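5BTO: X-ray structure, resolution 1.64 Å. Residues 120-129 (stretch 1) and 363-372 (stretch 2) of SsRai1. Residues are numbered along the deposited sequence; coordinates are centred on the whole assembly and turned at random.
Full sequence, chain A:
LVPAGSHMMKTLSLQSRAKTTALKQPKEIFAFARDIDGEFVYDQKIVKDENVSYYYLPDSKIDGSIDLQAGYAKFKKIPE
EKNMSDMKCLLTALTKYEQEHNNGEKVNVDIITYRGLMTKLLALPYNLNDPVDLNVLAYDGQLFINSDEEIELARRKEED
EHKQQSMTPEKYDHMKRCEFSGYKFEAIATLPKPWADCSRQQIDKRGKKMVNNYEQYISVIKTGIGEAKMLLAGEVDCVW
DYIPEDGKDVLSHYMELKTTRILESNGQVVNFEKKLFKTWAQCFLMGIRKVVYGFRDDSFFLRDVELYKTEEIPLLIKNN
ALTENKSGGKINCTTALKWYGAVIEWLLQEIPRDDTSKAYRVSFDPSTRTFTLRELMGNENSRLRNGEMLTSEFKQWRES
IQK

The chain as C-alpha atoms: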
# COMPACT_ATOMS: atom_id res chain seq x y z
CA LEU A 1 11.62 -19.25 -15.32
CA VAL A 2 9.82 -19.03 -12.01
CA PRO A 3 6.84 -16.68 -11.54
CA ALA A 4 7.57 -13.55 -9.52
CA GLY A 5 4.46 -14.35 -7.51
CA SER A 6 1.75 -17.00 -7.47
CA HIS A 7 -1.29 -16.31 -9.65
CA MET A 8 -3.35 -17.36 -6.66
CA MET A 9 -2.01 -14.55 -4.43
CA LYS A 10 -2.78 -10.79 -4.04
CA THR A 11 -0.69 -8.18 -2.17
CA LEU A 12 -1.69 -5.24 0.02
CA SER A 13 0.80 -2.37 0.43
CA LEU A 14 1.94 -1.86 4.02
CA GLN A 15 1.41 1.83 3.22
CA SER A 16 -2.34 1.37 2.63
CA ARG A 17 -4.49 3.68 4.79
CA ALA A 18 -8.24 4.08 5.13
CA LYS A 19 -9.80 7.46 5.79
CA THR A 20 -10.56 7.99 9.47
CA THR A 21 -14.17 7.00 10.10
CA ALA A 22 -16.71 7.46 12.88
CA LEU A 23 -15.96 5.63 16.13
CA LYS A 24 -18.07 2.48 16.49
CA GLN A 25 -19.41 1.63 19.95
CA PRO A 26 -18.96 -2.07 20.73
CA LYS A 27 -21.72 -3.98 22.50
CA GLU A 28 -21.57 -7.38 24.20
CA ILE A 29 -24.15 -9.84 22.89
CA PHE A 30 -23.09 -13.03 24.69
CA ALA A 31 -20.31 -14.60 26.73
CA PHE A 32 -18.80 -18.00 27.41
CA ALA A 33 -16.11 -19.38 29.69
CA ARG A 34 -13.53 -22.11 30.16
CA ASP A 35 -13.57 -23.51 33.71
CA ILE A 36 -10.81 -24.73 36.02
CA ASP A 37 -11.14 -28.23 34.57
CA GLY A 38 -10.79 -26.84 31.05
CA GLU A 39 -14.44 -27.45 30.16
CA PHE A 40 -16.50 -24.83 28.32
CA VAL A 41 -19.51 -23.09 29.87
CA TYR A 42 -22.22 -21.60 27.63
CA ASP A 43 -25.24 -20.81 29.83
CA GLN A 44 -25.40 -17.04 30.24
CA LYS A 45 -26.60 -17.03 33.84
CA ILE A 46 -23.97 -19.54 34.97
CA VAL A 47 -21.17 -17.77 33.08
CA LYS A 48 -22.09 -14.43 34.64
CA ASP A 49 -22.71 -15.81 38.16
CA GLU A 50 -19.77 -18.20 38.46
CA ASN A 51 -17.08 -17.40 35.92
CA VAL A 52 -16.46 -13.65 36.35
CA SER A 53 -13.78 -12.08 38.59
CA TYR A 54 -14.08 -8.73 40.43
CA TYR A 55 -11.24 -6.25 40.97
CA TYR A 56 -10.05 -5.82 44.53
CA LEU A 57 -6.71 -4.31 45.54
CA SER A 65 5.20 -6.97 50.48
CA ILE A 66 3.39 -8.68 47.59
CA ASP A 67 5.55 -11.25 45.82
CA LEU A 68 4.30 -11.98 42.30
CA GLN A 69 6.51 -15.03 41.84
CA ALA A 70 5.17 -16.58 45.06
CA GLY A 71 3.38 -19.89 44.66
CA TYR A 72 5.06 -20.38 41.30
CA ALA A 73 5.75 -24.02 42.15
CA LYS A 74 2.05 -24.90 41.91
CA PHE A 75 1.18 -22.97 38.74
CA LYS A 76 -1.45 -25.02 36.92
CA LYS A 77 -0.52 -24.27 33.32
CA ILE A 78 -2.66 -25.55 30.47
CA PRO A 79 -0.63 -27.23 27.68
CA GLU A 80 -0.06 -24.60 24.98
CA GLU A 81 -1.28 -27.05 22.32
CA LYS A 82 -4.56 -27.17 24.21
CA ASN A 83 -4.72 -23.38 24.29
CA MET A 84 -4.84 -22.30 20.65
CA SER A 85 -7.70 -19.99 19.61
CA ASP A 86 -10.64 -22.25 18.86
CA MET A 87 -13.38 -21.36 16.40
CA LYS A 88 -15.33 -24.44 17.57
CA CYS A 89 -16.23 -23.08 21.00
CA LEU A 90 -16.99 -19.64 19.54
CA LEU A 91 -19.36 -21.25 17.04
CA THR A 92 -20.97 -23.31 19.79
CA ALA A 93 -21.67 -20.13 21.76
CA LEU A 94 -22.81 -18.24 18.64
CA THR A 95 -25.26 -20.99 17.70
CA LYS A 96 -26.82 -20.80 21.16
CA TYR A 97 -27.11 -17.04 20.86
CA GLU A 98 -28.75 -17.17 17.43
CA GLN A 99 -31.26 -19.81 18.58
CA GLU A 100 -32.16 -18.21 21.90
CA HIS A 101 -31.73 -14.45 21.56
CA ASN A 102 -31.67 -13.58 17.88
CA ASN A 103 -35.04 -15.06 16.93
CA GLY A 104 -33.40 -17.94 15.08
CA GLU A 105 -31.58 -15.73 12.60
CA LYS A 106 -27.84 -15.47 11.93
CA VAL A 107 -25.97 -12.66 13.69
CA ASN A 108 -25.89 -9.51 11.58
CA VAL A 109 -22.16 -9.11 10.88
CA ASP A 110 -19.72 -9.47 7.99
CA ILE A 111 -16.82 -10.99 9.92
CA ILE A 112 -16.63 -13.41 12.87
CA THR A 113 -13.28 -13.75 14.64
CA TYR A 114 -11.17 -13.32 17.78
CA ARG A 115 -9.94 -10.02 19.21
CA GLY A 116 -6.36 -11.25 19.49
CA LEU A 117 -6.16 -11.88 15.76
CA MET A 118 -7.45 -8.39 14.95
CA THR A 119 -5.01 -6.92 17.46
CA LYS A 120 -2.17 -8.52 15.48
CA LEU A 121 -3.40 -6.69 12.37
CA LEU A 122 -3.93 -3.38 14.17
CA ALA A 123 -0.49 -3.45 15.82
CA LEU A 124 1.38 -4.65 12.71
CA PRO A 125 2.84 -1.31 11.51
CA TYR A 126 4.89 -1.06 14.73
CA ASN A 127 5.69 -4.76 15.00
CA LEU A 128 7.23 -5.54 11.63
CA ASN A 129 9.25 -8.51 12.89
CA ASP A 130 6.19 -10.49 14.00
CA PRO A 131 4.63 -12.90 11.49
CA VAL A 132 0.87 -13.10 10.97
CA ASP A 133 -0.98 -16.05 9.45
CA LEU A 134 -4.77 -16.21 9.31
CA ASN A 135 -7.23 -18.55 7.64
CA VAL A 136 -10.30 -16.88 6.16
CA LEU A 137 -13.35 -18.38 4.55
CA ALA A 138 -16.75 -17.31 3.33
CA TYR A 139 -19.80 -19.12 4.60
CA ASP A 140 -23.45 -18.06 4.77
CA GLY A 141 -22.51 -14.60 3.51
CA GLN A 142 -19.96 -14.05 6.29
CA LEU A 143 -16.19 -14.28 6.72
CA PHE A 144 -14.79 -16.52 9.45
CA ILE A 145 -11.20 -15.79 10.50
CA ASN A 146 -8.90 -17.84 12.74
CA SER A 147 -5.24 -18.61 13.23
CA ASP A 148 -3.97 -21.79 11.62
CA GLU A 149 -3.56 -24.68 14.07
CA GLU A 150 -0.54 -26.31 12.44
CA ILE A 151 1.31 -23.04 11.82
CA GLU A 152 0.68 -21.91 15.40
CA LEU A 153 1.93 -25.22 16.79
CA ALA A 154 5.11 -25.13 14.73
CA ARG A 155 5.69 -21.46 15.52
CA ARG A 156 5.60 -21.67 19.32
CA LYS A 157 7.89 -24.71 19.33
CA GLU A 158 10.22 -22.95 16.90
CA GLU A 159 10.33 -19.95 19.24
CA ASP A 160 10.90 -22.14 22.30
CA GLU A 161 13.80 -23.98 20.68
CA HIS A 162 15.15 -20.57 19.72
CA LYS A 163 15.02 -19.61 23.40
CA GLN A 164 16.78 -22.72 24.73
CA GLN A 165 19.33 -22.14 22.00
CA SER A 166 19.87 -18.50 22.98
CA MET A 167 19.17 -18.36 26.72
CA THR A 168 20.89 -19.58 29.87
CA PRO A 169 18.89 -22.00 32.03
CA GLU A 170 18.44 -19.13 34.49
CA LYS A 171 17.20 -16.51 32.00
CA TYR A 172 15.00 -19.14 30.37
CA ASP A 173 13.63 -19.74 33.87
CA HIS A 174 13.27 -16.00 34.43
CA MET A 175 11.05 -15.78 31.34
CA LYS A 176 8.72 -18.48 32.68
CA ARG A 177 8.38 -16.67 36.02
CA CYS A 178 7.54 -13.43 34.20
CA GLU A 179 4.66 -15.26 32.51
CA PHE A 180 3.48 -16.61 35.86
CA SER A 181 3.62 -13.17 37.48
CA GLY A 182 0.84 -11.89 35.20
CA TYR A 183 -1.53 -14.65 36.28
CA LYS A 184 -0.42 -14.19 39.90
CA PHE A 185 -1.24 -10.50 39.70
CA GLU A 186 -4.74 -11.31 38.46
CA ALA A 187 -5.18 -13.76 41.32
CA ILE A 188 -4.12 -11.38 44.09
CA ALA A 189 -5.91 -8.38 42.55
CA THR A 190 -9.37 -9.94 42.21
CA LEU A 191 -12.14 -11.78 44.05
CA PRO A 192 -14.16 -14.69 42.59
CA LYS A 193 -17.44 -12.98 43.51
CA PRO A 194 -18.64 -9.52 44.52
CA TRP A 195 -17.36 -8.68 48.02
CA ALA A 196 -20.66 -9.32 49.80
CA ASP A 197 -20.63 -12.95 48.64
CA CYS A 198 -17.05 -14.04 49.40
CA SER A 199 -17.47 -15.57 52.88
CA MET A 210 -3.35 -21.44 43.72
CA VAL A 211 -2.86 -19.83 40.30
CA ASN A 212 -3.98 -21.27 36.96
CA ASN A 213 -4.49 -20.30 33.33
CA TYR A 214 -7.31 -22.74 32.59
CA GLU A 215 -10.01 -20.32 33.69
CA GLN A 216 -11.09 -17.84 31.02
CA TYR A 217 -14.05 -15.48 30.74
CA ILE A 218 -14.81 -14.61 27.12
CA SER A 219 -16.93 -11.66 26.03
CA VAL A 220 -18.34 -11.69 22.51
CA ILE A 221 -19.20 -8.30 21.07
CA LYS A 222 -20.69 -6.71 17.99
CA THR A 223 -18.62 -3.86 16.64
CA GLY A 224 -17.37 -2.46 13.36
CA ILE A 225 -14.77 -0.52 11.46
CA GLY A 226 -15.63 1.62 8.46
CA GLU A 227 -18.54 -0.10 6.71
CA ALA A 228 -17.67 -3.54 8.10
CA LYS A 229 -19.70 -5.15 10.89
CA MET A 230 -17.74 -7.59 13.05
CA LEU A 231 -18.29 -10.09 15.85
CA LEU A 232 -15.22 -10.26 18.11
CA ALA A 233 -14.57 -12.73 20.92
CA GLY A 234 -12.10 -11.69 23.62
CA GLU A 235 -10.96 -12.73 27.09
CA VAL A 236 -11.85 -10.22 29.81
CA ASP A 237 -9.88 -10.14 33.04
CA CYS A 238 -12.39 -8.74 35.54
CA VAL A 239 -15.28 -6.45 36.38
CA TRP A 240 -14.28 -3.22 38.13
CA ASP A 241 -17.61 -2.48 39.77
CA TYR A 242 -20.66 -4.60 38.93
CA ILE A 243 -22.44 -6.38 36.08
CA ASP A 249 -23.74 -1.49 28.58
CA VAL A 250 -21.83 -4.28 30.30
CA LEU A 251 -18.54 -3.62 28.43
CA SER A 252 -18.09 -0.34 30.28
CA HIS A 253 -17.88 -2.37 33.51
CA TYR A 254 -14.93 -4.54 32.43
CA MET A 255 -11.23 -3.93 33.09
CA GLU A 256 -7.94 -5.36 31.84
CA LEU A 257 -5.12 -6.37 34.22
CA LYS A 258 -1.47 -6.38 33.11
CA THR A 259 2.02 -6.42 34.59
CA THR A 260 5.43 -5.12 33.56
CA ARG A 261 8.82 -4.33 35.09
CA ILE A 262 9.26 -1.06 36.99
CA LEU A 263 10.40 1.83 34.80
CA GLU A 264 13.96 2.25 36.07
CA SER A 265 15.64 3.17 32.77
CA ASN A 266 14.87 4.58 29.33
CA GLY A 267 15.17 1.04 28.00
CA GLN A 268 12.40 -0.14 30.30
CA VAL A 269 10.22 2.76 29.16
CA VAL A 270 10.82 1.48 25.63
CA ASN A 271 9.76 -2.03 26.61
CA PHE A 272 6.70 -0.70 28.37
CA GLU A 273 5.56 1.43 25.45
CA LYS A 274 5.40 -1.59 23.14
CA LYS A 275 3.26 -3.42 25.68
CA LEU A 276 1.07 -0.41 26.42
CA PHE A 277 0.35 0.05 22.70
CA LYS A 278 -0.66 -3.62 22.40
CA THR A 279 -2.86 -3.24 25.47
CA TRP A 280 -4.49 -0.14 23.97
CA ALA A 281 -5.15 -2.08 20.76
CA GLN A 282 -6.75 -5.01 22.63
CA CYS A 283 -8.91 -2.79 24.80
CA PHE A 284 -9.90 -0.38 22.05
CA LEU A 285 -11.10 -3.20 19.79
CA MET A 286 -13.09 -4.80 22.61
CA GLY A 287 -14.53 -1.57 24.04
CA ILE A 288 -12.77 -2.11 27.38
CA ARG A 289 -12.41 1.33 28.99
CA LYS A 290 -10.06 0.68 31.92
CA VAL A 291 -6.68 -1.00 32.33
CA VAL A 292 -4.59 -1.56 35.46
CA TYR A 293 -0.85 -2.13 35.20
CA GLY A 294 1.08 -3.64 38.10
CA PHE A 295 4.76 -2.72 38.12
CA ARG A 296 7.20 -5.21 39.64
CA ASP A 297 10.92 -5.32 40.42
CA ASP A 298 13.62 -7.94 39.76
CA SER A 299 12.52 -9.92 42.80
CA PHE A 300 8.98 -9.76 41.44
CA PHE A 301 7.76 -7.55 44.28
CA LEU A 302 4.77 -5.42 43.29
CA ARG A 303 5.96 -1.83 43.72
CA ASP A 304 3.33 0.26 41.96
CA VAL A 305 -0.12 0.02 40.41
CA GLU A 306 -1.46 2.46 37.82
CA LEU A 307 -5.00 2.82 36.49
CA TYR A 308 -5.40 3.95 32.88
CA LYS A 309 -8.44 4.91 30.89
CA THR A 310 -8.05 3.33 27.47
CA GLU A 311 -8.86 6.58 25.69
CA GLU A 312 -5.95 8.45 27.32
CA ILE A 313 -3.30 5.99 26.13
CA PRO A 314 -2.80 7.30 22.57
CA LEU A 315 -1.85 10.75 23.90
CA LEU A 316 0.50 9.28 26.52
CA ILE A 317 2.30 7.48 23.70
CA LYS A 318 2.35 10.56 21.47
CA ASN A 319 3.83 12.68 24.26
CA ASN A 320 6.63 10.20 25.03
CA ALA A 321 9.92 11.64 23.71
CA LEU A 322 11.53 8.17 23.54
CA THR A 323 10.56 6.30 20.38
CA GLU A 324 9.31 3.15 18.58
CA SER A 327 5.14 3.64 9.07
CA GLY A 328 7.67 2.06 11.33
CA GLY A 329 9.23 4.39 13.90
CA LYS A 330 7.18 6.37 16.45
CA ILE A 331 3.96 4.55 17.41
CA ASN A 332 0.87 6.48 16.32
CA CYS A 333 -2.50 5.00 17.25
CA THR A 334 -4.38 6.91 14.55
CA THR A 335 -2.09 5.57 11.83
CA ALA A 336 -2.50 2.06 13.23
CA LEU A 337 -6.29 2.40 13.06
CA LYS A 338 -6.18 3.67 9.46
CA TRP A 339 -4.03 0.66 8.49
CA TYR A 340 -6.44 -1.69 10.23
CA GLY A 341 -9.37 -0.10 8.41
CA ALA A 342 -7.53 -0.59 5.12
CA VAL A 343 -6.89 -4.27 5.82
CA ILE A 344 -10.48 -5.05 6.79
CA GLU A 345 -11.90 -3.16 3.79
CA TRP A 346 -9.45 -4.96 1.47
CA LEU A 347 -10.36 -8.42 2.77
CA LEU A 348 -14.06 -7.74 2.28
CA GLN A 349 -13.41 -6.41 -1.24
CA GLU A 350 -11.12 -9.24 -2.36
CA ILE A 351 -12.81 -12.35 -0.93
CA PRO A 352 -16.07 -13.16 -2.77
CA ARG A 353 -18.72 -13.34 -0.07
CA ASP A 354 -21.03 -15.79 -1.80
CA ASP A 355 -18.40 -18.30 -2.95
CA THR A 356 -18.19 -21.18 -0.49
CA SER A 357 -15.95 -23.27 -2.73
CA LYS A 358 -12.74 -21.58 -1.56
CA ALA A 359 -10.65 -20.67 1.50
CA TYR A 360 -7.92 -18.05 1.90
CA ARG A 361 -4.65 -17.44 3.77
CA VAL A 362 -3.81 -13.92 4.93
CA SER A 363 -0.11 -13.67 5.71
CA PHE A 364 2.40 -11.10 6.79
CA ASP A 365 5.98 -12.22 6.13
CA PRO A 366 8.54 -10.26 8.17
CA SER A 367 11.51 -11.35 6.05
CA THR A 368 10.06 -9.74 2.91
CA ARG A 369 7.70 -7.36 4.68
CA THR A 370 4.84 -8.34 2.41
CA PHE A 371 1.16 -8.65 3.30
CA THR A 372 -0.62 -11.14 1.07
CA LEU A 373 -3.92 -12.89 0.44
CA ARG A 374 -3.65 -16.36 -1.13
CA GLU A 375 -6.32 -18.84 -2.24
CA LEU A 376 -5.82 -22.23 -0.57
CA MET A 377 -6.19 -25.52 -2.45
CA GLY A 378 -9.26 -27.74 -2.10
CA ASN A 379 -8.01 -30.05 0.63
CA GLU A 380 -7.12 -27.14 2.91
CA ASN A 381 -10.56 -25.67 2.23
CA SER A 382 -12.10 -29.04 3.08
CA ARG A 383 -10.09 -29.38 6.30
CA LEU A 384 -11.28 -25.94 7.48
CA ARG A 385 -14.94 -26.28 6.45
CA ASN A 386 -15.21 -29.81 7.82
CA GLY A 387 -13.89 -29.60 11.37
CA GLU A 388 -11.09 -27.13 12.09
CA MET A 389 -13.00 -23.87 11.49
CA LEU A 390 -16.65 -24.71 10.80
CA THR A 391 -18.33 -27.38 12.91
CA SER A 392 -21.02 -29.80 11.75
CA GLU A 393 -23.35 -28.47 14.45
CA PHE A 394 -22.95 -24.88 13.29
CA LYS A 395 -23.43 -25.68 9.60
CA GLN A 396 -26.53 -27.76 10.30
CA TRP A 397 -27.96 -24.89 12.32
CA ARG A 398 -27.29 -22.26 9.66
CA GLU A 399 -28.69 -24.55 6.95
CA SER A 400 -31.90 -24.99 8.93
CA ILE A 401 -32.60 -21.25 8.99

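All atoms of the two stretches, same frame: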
# COMPACT_ATOMS: atom_id res chain seq x y z
N LYS A 120 -3.39 -8.30 16.26
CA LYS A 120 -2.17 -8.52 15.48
C LYS A 120 -2.16 -7.67 14.21
O LYS A 120 -1.11 -7.16 13.81
CB LYS A 120 -2.03 -10.00 15.10
CG LYS A 120 -1.76 -10.93 16.27
CD LYS A 120 -1.51 -12.34 15.77
CE LYS A 120 -0.96 -13.24 16.88
NZ LYS A 120 -0.49 -14.54 16.33
N LEU A 121 -3.32 -7.52 13.57
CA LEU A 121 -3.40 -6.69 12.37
C LEU A 121 -3.26 -5.20 12.72
O LEU A 121 -2.52 -4.45 12.05
CB LEU A 121 -4.71 -6.95 11.62
CG LEU A 121 -4.90 -8.38 11.09
CD1 LEU A 121 -6.26 -8.53 10.45
CD2 LEU A 121 -3.80 -8.69 10.06
N LEU A 122 -3.93 -4.78 13.78
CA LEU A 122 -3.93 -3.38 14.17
C LEU A 122 -2.53 -2.92 14.59
O LEU A 122 -2.12 -1.80 14.30
CB LEU A 122 -4.94 -3.15 15.31
CG LEU A 122 -5.10 -1.79 15.98
CD1 LEU A 122 -5.38 -0.68 15.00
CD2 LEU A 122 -6.23 -1.86 17.03
N ALA A 123 -1.79 -3.81 15.24
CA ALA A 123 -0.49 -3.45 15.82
C ALA A 123 0.65 -3.66 14.85
O ALA A 123 1.79 -3.30 15.14
CB ALA A 123 -0.25 -4.24 17.09
N LEU A 124 0.35 -4.25 13.69
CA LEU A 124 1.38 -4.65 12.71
C LEU A 124 2.38 -3.56 12.29
O LEU A 124 3.58 -3.82 12.21
CB LEU A 124 0.70 -5.31 11.48
CG LEU A 124 1.59 -5.85 10.36
CD1 LEU A 124 0.90 -7.02 9.63
CD2 LEU A 124 1.97 -4.75 9.35
N PRO A 125 1.91 -2.33 12.01
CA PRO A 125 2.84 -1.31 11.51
C PRO A 125 4.03 -1.06 12.45
O PRO A 125 5.07 -0.58 12.00
CB PRO A 125 1.98 -0.05 11.44
CG PRO A 125 0.59 -0.56 11.22
CD PRO A 125 0.51 -1.85 12.01
N TYR A 126 3.85 -1.36 13.74
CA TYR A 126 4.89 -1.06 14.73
C TYR A 126 5.48 -2.34 15.31
O TYR A 126 6.21 -2.33 16.30
CB TYR A 126 4.35 -0.12 15.82
CG TYR A 126 3.82 1.15 15.18
CD1 TYR A 126 4.68 2.00 14.47
CD2 TYR A 126 2.47 1.46 15.19
CE1 TYR A 126 4.20 3.14 13.85
CE2 TYR A 126 1.99 2.60 14.57
CZ TYR A 126 2.86 3.43 13.90
OH TYR A 126 2.39 4.57 13.27
N ASN A 127 5.19 -3.45 14.62
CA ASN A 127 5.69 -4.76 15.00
C ASN A 127 6.08 -5.56 13.76
O ASN A 127 5.59 -6.67 13.54
CB ASN A 127 4.64 -5.50 15.82
CG ASN A 127 4.48 -4.91 17.20
OD1 ASN A 127 5.30 -5.17 18.08
ND2 ASN A 127 3.48 -4.06 17.39
N LEU A 128 6.97 -4.99 12.97
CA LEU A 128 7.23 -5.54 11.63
C LEU A 128 8.05 -6.83 11.63
O LEU A 128 8.27 -7.42 10.58
CB LEU A 128 7.88 -4.49 10.73
CG LEU A 128 7.01 -3.26 10.44
CD1 LEU A 128 7.84 -2.12 9.85
CD2 LEU A 128 5.86 -3.62 9.53
N ASN A 129 8.51 -7.26 12.80
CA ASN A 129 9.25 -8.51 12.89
C ASN A 129 8.38 -9.70 13.27
O ASN A 129 8.86 -10.83 13.31
CB ASN A 129 10.41 -8.38 13.88
CG ASN A 129 11.40 -7.32 13.46
OD1 ASN A 129 11.76 -7.21 12.29
ND2 ASN A 129 11.84 -6.51 14.42
N SER A 363 -1.43 -13.49 5.11
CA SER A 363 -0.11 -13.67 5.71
C SER A 363 0.71 -12.40 5.67
O SER A 363 0.78 -11.71 4.64
CB SER A 363 0.65 -14.79 4.98
OG SER A 363 1.93 -15.00 5.56
N PHE A 364 1.35 -12.09 6.79
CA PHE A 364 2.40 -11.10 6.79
C PHE A 364 3.73 -11.79 7.03
O PHE A 364 3.90 -12.50 8.02
CB PHE A 364 2.19 -10.01 7.85
CG PHE A 364 3.37 -9.08 7.99
CD1 PHE A 364 3.65 -8.16 7.00
CD2 PHE A 364 4.19 -9.14 9.10
CE1 PHE A 364 4.75 -7.32 7.11
CE2 PHE A 364 5.27 -8.29 9.23
CZ PHE A 364 5.56 -7.38 8.24
N ASP A 365 4.66 -11.60 6.08
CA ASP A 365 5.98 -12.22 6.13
C ASP A 365 7.03 -11.17 6.50
O ASP A 365 7.34 -10.28 5.72
CB ASP A 365 6.31 -12.83 4.77
CG ASP A 365 7.72 -13.37 4.70
OD1 ASP A 365 8.30 -13.72 5.75
OD2 ASP A 365 8.26 -13.47 3.57
N PRO A 366 7.58 -11.27 7.72
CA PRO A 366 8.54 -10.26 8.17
C PRO A 366 9.81 -10.19 7.32
O PRO A 366 10.39 -9.12 7.19
CB PRO A 366 8.89 -10.71 9.59
CG PRO A 366 7.73 -11.52 10.03
CD PRO A 366 7.21 -12.21 8.79
N SER A 367 10.25 -11.32 6.78
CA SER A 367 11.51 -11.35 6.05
C SER A 367 11.43 -10.51 4.78
O SER A 367 12.41 -9.87 4.39
CB SER A 367 11.95 -12.79 5.74
OG SER A 367 11.12 -13.40 4.76
N THR A 368 10.26 -10.51 4.14
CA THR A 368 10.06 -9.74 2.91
C THR A 368 9.21 -8.50 3.13
O THR A 368 9.08 -7.65 2.25
CB THR A 368 9.40 -10.60 1.82
OG1 THR A 368 8.12 -11.04 2.28
CG2 THR A 368 10.26 -11.81 1.51
N ARG A 369 8.64 -8.41 4.33
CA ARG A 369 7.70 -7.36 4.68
C ARG A 369 6.58 -7.22 3.66
O ARG A 369 6.30 -6.13 3.16
CB ARG A 369 8.41 -6.03 4.93
CG ARG A 369 9.18 -6.03 6.24
CD ARG A 369 9.70 -4.66 6.60
NE ARG A 369 10.45 -4.67 7.85
CZ ARG A 369 10.91 -3.58 8.45
NH1 ARG A 369 10.69 -2.39 7.90
NH2 ARG A 369 11.59 -3.68 9.59
N THR A 370 5.95 -8.34 3.34
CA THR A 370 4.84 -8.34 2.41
C THR A 370 3.59 -8.85 3.10
O THR A 370 3.66 -9.76 3.92
CB THR A 370 5.14 -9.17 1.14
OG1 THR A 370 5.25 -10.56 1.49
CG2 THR A 370 6.44 -8.71 0.50
N PHE A 371 2.46 -8.25 2.77
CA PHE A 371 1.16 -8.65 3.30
C PHE A 371 0.36 -9.21 2.13
O PHE A 371 0.10 -8.49 1.16
CB PHE A 371 0.46 -7.43 3.89
CG PHE A 371 -0.74 -7.77 4.75
CD1 PHE A 371 -1.98 -7.98 4.16
CD2 PHE A 371 -0.62 -7.86 6.12
CE1 PHE A 371 -3.09 -8.28 4.94
CE2 PHE A 371 -1.72 -8.16 6.90
CZ PHE A 371 -2.96 -8.37 6.32
N THR A 372 -0.02 -10.48 2.22
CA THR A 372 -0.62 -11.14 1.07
C THR A 372 -1.90 -11.88 1.41
O THR A 372 -2.14 -12.26 2.56
CB THR A 372 0.34 -12.14 0.42
OG1 THR A 372 0.73 -13.13 1.37
CG2 THR A 372 1.59 -11.43 -0.13
O HOH W 1 10.54 -7.11 9.01

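A β-hairpin can dock against a helix and the loop that follows it without a single direct hydrogen bond between them, when its apolar side chains fall on the right face. Residues 363-372 of SsRai1, packed against residues 120-129, illustrate the principle. The touching residues lie at least 236 positions apart in sequence, and the contact buries 410 Å² summed over both sides. Stretch 1 runs from a helix that begins earlier in the chain, through a short 3-10 segment at Leu124 and Pro125, into a loop that carries Leu128 and Asn129.

Ser363 enters in a strand that begins earlier in the chain; its N and O pair with O and N of Thr372 at 2.9 and 2.8 Å. Backbone bonds between the strands hold the hairpin together, and alternation along the strand decides which side chains meet the other stretch. Phe364 points toward it. Leu124 CD1 lies over one face of the Phe364 ring, 3.6 Å from Phe364 CG, in a CH-π contact that suits a polarizable methyl on an aromatic surface. The ring's edge is used differently: Phe364 CE2 approaches Leu128 O at 3.4 Å, placing the electropositive rim of the ring beside a carbonyl oxygen, while Leu128 CD2 packs 4.0 Å from Phe364 CZ.

Asp365 points away and serves the turn instead. Its OD2 accepts a hydrogen bond from Thr368 OG1 at 2.8 Å and its OD1 one from Ser367 N at 3.3 Å, while its backbone N donates to Thr370 O at 3.0 Å. Pro366 is turned back toward stretch 1, and its CA, 5.1 Å from Asn129 CA, makes the closest CA-CA pair. Its ring carbons meet carbonyl oxygens: Pro366 CB lies 3.5 Å from Leu128 O, and Pro366 CG 3.5 Å from Asn129 O.

Arg369, at the end of the turn, has positive phi and psi, both 51°. Its CA-to-CB bond runs sideways, but the extended side chain brings the guanidinium back to the contact, where Leu128 CD1 sits over one face, 3.5 Å from Arg369 NH1. A methyl over the face leaves the in-plane N-H groups free for polar partners. One is a water that accepts from Arg369 NE at 2.7 Å and donates to Leu128 O at 2.8 Å and Pro366 O at 2.7 Å, so a single molecule bridges the stretches where no direct hydrogen bond does.

On the returning strand, Phe371 again points toward stretch 1. Its ring edge meets two leucines: Leu121 CD2 lies 3.8 Å from Phe371 CE2, and Leu124 CD1 3.9 Å from Phe371 CD2. The Leu124 methyl therefore touches both aromatic rings, joining the two strands' apolar contacts into one buried cluster.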